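Type III Pentaketide Synthase (Neurospora crassa, PDB 3EUO) makes pentaketides as a type III polyketide synthase, probably by extending an acyl starter with malonyl units. Local coordinates at the interface of chains A and B. Sequence-based numbering; all coordinates share one arbitrary frame. Chains: chain A/B, Type III Pentaketide Synthase.

Contact 1: the interface of chains A and B. Residues chain A 114-115, 137-139; chain B 114-115, 137-140.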
ATOM      1  N   SER A 114      -0.805   9.713  -3.876  1.00 11.80           N
ATOM      2  CA  SER A 114      -1.949   8.817  -3.745  1.00 11.53           C
ATOM      3  C   SER A 114      -2.673   8.817  -5.080  1.00 11.68           C
ATOM      4  O   SER A 114      -2.913   9.880  -5.658  1.00 11.37           O
ATOM      5  CB  SER A 114      -2.900   9.294  -2.648  1.00 11.88           C
ATOM      6  OG  SER A 114      -4.055   8.479  -2.608  1.00 11.40           O
ATOM      7  N   ALA A 115      -3.017   7.628  -5.573  1.00 11.50           N
ATOM      8  CA  ALA A 115      -3.604   7.496  -6.905  1.00 11.64           C
ATOM      9  C   ALA A 115      -4.281   6.151  -7.044  1.00 11.56           C
ATOM     10  O   ALA A 115      -3.882   5.198  -6.393  1.00 11.44           O
ATOM     11  CB  ALA A 115      -2.524   7.642  -7.985  1.00 11.79           C
ATOM     12  N   LEU A 137       1.533  -2.236  -3.819  1.00 11.59           N
ATOM     13  CA  LEU A 137       1.901  -0.838  -3.584  1.00 11.07           C
ATOM     14  C   LEU A 137       1.707  -0.527  -2.121  1.00 11.07           C
ATOM     15  O   LEU A 137       0.576  -0.394  -1.655  1.00 11.09           O
ATOM     16  CB  LEU A 137       1.082   0.132  -4.455  1.00 11.06           C
ATOM     17  CG  LEU A 137       1.321   1.640  -4.233  1.00 11.85           C
ATOM     18  CD1 LEU A 137       2.784   2.039  -4.457  1.00 13.51           C
ATOM     19  CD2 LEU A 137       0.387   2.481  -5.097  1.00 11.48           C
ATOM     20  N   LEU A 138       2.820  -0.386  -1.405  1.00 10.70           N
ATOM     21  CA  LEU A 138       2.780  -0.110   0.029  1.00 11.00           C
ATOM     22  C   LEU A 138       2.421   1.334   0.331  1.00 11.40           C
ATOM     23  O   LEU A 138       2.829   2.251  -0.387  1.00 12.04           O
ATOM     24  CB  LEU A 138       4.137  -0.426   0.671  1.00 10.99           C
ATOM     25  CG  LEU A 138       4.615  -1.865   0.537  1.00  9.93           C
ATOM     26  CD1 LEU A 138       5.977  -2.012   1.200  1.00 12.50           C
ATOM     27  CD2 LEU A 138       3.618  -2.843   1.175  1.00 11.68           C
ATOM     28  N   HIS A 139       1.670   1.523   1.410  1.00 11.49           N
ATOM     29  CA  HIS A 139       1.351   2.853   1.913  1.00 11.93           C
ATOM     30  C   HIS A 139       1.580   2.905   3.419  1.00 11.51           C
ATOM     31  O   HIS A 139       1.755   1.871   4.056  1.00 11.63           O
ATOM     32  CB  HIS A 139      -0.107   3.192   1.597  1.00 11.90           C
ATOM     33  CG  HIS A 139      -0.343   4.647   1.329  1.00 12.64           C
ATOM     34  ND1 HIS A 139      -1.038   5.465   2.195  1.00 14.24           N
ATOM     35  CD2 HIS A 139       0.024   5.429   0.286  1.00 12.16           C
ATOM     36  CE1 HIS A 139      -1.095   6.686   1.691  1.00 12.44           C
ATOM     37  NE2 HIS A 139      -0.451   6.692   0.538  1.00 15.19           N
TER
ATOM     38  N   SER B 114      -5.504   8.250   3.374  1.00 10.69           N
ATOM     39  CA  SER B 114      -4.057   8.237   3.241  1.00 11.14           C
ATOM     40  C   SER B 114      -3.522   8.748   4.561  1.00 11.34           C
ATOM     41  O   SER B 114      -4.016   9.741   5.086  1.00 11.69           O
ATOM     42  CB  SER B 114      -3.593   9.148   2.106  1.00 11.06           C
ATOM     43  OG  SER B 114      -2.175   9.242   2.086  1.00 11.36           O
ATOM     44  N   ALA B 115      -2.512   8.071   5.093  1.00 11.35           N
ATOM     45  CA  ALA B 115      -1.985   8.402   6.412  1.00 11.34           C
ATOM     46  C   ALA B 115      -0.646   7.731   6.645  1.00 11.79           C
ATOM     47  O   ALA B 115      -0.375   6.665   6.096  1.00 11.89           O
ATOM     48  CB  ALA B 115      -2.972   7.977   7.495  1.00 11.63           C
ATOM     49  N   LEU B 137       0.151  -2.493   3.924  1.00 11.17           N
ATOM     50  CA  LEU B 137      -1.017  -1.650   3.648  1.00 11.68           C
ATOM     51  C   LEU B 137      -1.029  -1.333   2.159  1.00 11.37           C
ATOM     52  O   LEU B 137      -0.189  -0.575   1.665  1.00 11.51           O
ATOM     53  CB  LEU B 137      -1.017  -0.380   4.502  1.00 11.35           C
ATOM     54  CG  LEU B 137      -2.143   0.633   4.198  1.00 11.99           C
ATOM     55  CD1 LEU B 137      -3.545   0.001   4.302  1.00 10.41           C
ATOM     56  CD2 LEU B 137      -2.032   1.879   5.075  1.00 12.06           C
ATOM     57  N   LEU B 138      -1.968  -1.949   1.451  1.00 10.99           N
ATOM     58  CA  LEU B 138      -2.074  -1.809   0.010  1.00 11.35           C
ATOM     59  C   LEU B 138      -2.723  -0.489  -0.376  1.00 11.33           C
ATOM     60  O   LEU B 138      -3.633  -0.001   0.310  1.00 10.85           O
ATOM     61  CB  LEU B 138      -2.868  -2.977  -0.582  1.00 11.29           C
ATOM     62  CG  LEU B 138      -2.338  -4.407  -0.395  1.00 12.40           C
ATOM     63  CD1 LEU B 138      -3.320  -5.370  -1.041  1.00 12.36           C
ATOM     64  CD2 LEU B 138      -0.946  -4.578  -1.010  1.00 11.00           C
ATOM     65  N   HIS B 139      -2.263   0.076  -1.486  1.00 11.35           N
ATOM     66  CA  HIS B 139      -2.843   1.302  -2.033  1.00 11.84           C
ATOM     67  C   HIS B 139      -2.993   1.159  -3.547  1.00 12.11           C
ATOM     68  O   HIS B 139      -2.439   0.237  -4.155  1.00 11.95           O
ATOM     69  CB  HIS B 139      -1.941   2.505  -1.710  1.00 11.44           C
ATOM     70  CG  HIS B 139      -2.674   3.804  -1.536  1.00 11.69           C
ATOM     71  ND1 HIS B 139      -2.583   4.843  -2.442  1.00 12.39           N
ATOM     72  CD2 HIS B 139      -3.488   4.245  -0.546  1.00 10.65           C
ATOM     73  CE1 HIS B 139      -3.317   5.860  -2.022  1.00 10.36           C
ATOM     74  NE2 HIS B 139      -3.879   5.522  -0.876  1.00 13.34           N
ATOM     75  N   GLY B 140      -3.760   2.063  -4.145  1.00 12.50           N
ATOM     76  CA  GLY B 140      -3.821   2.180  -5.598  1.00 13.02           C
ATOM     77  C   GLY B 140      -4.847   1.319  -6.319  1.00 13.59           C
ATOM     78  O   GLY B 140      -4.998   1.449  -7.537  1.00 13.25           O
TER
HETATM   79  O   HOH W   1      -1.308  -2.346  -4.244  1.00 10.49           O
HETATM   80  O   HOH W   2       2.526  -0.910   4.314  1.00 12.83           O
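A:His139 and B:His139 lie face to face across the two-fold axis. Their planes are 9° apart and the ring centroids are 3.9 Å apart. The rings are offset, with CD2 of each over the centre of the other. The CD2 atom of A:His139 comes to 3.6 Å from CG of B:His139. A serine hydroxyl of the opposite chain closes the outer edge of each ring. B:Ser114 OG lies in the plane of the A:His139 ring, and A:Ser114 OG does the same for B:His139. Each hydroxyl points at the atom modelled as CE1. The CE1-OG approach is too short for an ordinary carbon contact, so the ring may be turned over in the model; this detail is doubtful. In A:Ser114, OG is anti to the backbone N (chi1 175°), which aims the hydroxyl at the partner ring. An alanine at A:His139 would probably leave the B:His139 face without its stacking mate and open a gap beside B:Ser114 OG.

The backbone sets the rings in place. B:His139 N donates to A:Leu137 O at 2.9 Å, and A:His139 N donates to B:Leu137 O at 2.8 Å. The ends of strand 134-138 of both chains thus meet as an antiparallel bridge centred on A:Leu138 and B:Leu138. Water extends the pairing. One water takes A:Leu137 N at 2.9 Å and B:His139 O at 2.8 Å. A second water joins B:Leu137 N to A:His139 O in the same way. A:Leu137 rests its CD2 methyl beside the B:His139 carbonyl, 3.7 Å from its O.

This strand end leads into the loop of Cys143, the nucleophile of the family, here oxidised to 3-sulfinoalanine. The site ties the two subunits together at the axis and probably helps to steady the approach to both catalytic cysteines.

Contact 2: the interface of chains A and B. Residues chain A 233, 236, 238, 368; chain B 121-122, 125.
Helix 119-127 of chain B packs against several segments of chain A: the end of strand 224-233, the loop that follows it, the start of the 3-10 helix 238-240, and the loop between strands 359-366 and 370-378. That last loop holds A:Gly368, the final glycine of the FGPG stretch that matches the GFGPG loop of the family.

The polar grip comes from B:Lys125. Its chain is extended beyond CG and meets A:Glu238 tip to tip. NZ makes a salt bridge of 2.7 Å to A:Glu238 OE2, approaching on the syn side and 22° out of the carboxylate plane. The same ammonium also bridges to A:Asp236 OD1 at 3.2 Å, nearly in line with that C-O bond. Two acidic groups therefore share one lysine, which probably offsets their mutual repulsion.

A:Glu238 bends at chi2 (93°), which turns its carboxylate towards both B:Lys125 and B:His121. The carboxylate and imidazole planes are nearly perpendicular, 85° apart. OE2 lies at the ring edge, in its plane, beside the atom modelled as CE1; that approach is too short for a carbon, so which way round the ring sits is doubtful. A:Val233 CG1 touches the same ring edge-on, 3.8 Å from the atom modelled as B:His121 NE2. Within chain B, the atom modelled as B:His121 ND1 sits over the centre of the B:Tyr122 ring. B:Tyr122 lies alongside the aliphatic part of A:Glu238, with its phenol OH 3.8 Å from A:Glu238 CB.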
ATOM      1  N   VAL A 233       7.981  -2.298  15.934  1.00 15.65           N
ATOM      2  CA  VAL A 233       7.348  -1.003  16.158  1.00 15.14           C
ATOM      3  C   VAL A 233       7.713  -0.525  17.567  1.00 14.93           C
ATOM      4  O   VAL A 233       7.557  -1.271  18.535  1.00 14.21           O
ATOM      5  CB  VAL A 233       5.815  -1.076  15.997  1.00 15.03           C
ATOM      6  CG1 VAL A 233       5.168   0.234  16.373  1.00 15.81           C
ATOM      7  CG2 VAL A 233       5.461  -1.451  14.566  1.00 15.31           C
ATOM      8  N   ASP A 236       4.165   3.428  21.555  1.00 17.92           N
ATOM      9  CA  ASP A 236       3.671   4.768  21.894  1.00 18.50           C
ATOM     10  C   ASP A 236       4.494   5.914  21.299  1.00 17.96           C
ATOM     11  O   ASP A 236       4.871   6.875  21.992  1.00 17.80           O
ATOM     12  CB  ASP A 236       3.498   4.898  23.414  1.00 19.22           C
ATOM     13  CG  ASP A 236       2.621   3.789  23.993  1.00 21.42           C
ATOM     14  OD1 ASP A 236       1.530   3.518  23.434  1.00 23.47           O
ATOM     15  OD2 ASP A 236       3.035   3.173  24.996  1.00 24.91           O
ATOM     16  N   GLU A 238       3.640   6.958  17.780  1.00 16.61           N
ATOM     17  CA  GLU A 238       2.876   7.440  16.617  1.00 17.07           C
ATOM     18  C   GLU A 238       2.977   8.946  16.425  1.00 17.39           C
ATOM     19  O   GLU A 238       3.161   9.416  15.308  1.00 17.09           O
ATOM     20  CB  GLU A 238       1.390   7.095  16.745  1.00 17.13           C
ATOM     21  CG  GLU A 238       1.093   5.637  16.832  1.00 18.32           C
ATOM     22  CD  GLU A 238       0.997   5.124  18.260  1.00 20.26           C
ATOM     23  OE1 GLU A 238       1.417   5.825  19.218  1.00 20.66           O
ATOM     24  OE2 GLU A 238       0.497   3.994  18.419  1.00 20.31           O
ATOM     25  N   GLY A 368       5.610   5.275  12.748  1.00 13.40           N
ATOM     26  CA  GLY A 368       5.218   4.081  13.495  1.00 13.54           C
ATOM     27  C   GLY A 368       5.371   4.266  14.998  1.00 13.67           C
ATOM     28  O   GLY A 368       4.375   4.219  15.730  1.00 14.13           O
TER
ATOM     29  N   HIS B 121      -1.828   0.362  11.395  1.00 12.15           N
ATOM     30  CA  HIS B 121      -1.095   0.509  12.646  1.00 12.72           C
ATOM     31  C   HIS B 121      -2.050   0.618  13.837  1.00 12.71           C
ATOM     32  O   HIS B 121      -1.892  -0.081  14.841  1.00 12.86           O
ATOM     33  CB  HIS B 121      -0.178   1.728  12.616  1.00 12.93           C
ATOM     34  CG  HIS B 121       0.515   1.974  13.920  1.00 14.17           C
ATOM     35  ND1 HIS B 121      -0.052   2.712  14.939  1.00 15.28           N
ATOM     36  CD2 HIS B 121       1.706   1.537  14.392  1.00 14.74           C
ATOM     37  CE1 HIS B 121       0.773   2.739  15.970  1.00 13.86           C
ATOM     38  NE2 HIS B 121       1.852   2.042  15.661  1.00 17.44           N
ATOM     39  N   TYR B 122      -3.043   1.488  13.705  1.00 12.86           N
ATOM     40  CA  TYR B 122      -3.965   1.795  14.806  1.00 13.20           C
ATOM     41  C   TYR B 122      -4.898   0.632  15.129  1.00 13.15           C
ATOM     42  O   TYR B 122      -5.229   0.399  16.302  1.00 12.87           O
ATOM     43  CB  TYR B 122      -4.751   3.060  14.496  1.00 14.16           C
ATOM     44  CG  TYR B 122      -3.830   4.239  14.360  1.00 15.72           C
ATOM     45  CD1 TYR B 122      -3.415   4.958  15.485  1.00 16.22           C
ATOM     46  CD2 TYR B 122      -3.326   4.604  13.115  1.00 17.82           C
ATOM     47  CE1 TYR B 122      -2.538   6.038  15.360  1.00 16.94           C
ATOM     48  CE2 TYR B 122      -2.452   5.678  12.977  1.00 17.52           C
ATOM     49  CZ  TYR B 122      -2.065   6.386  14.100  1.00 17.39           C
ATOM     50  OH  TYR B 122      -1.196   7.439  13.952  1.00 18.02           O
ATOM     51  N   LYS B 125      -2.708  -2.013  16.924  1.00 15.58           N
ATOM     52  CA  LYS B 125      -2.465  -1.568  18.292  1.00 16.43           C
ATOM     53  C   LYS B 125      -3.674  -1.834  19.187  1.00 16.64           C
ATOM     54  O   LYS B 125      -3.529  -2.380  20.282  1.00 17.00           O
ATOM     55  CB  LYS B 125      -2.096  -0.084  18.310  1.00 16.21           C
ATOM     56  CG  LYS B 125      -1.609   0.404  19.672  1.00 18.34           C
ATOM     57  CD  LYS B 125      -1.444   1.911  19.675  1.00 21.75           C
ATOM     58  CE  LYS B 125      -1.027   2.420  21.048  1.00 23.84           C
ATOM     59  NZ  LYS B 125      -0.459   3.799  20.953  1.00 26.16           N
TER

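The centres of the C-alpha atoms of contact 1 and contact 2 are about 17 Å apart on one dimer interface. Contact 1 lies on the two-fold axis and pairs like with like. Contact 2 lies off the axis, and its twin has the chains exchanged. They share no residue, but in chain B one short stretch serves both: residues 114-115 belong to contact 1, and helix 119-127 follows soon after to form contact 2. The first joins the subunits by backbone pairing and stacked rings, the second by charge. Together they probably fix how the subunits are turned against each other, as expected for a family of homodimers.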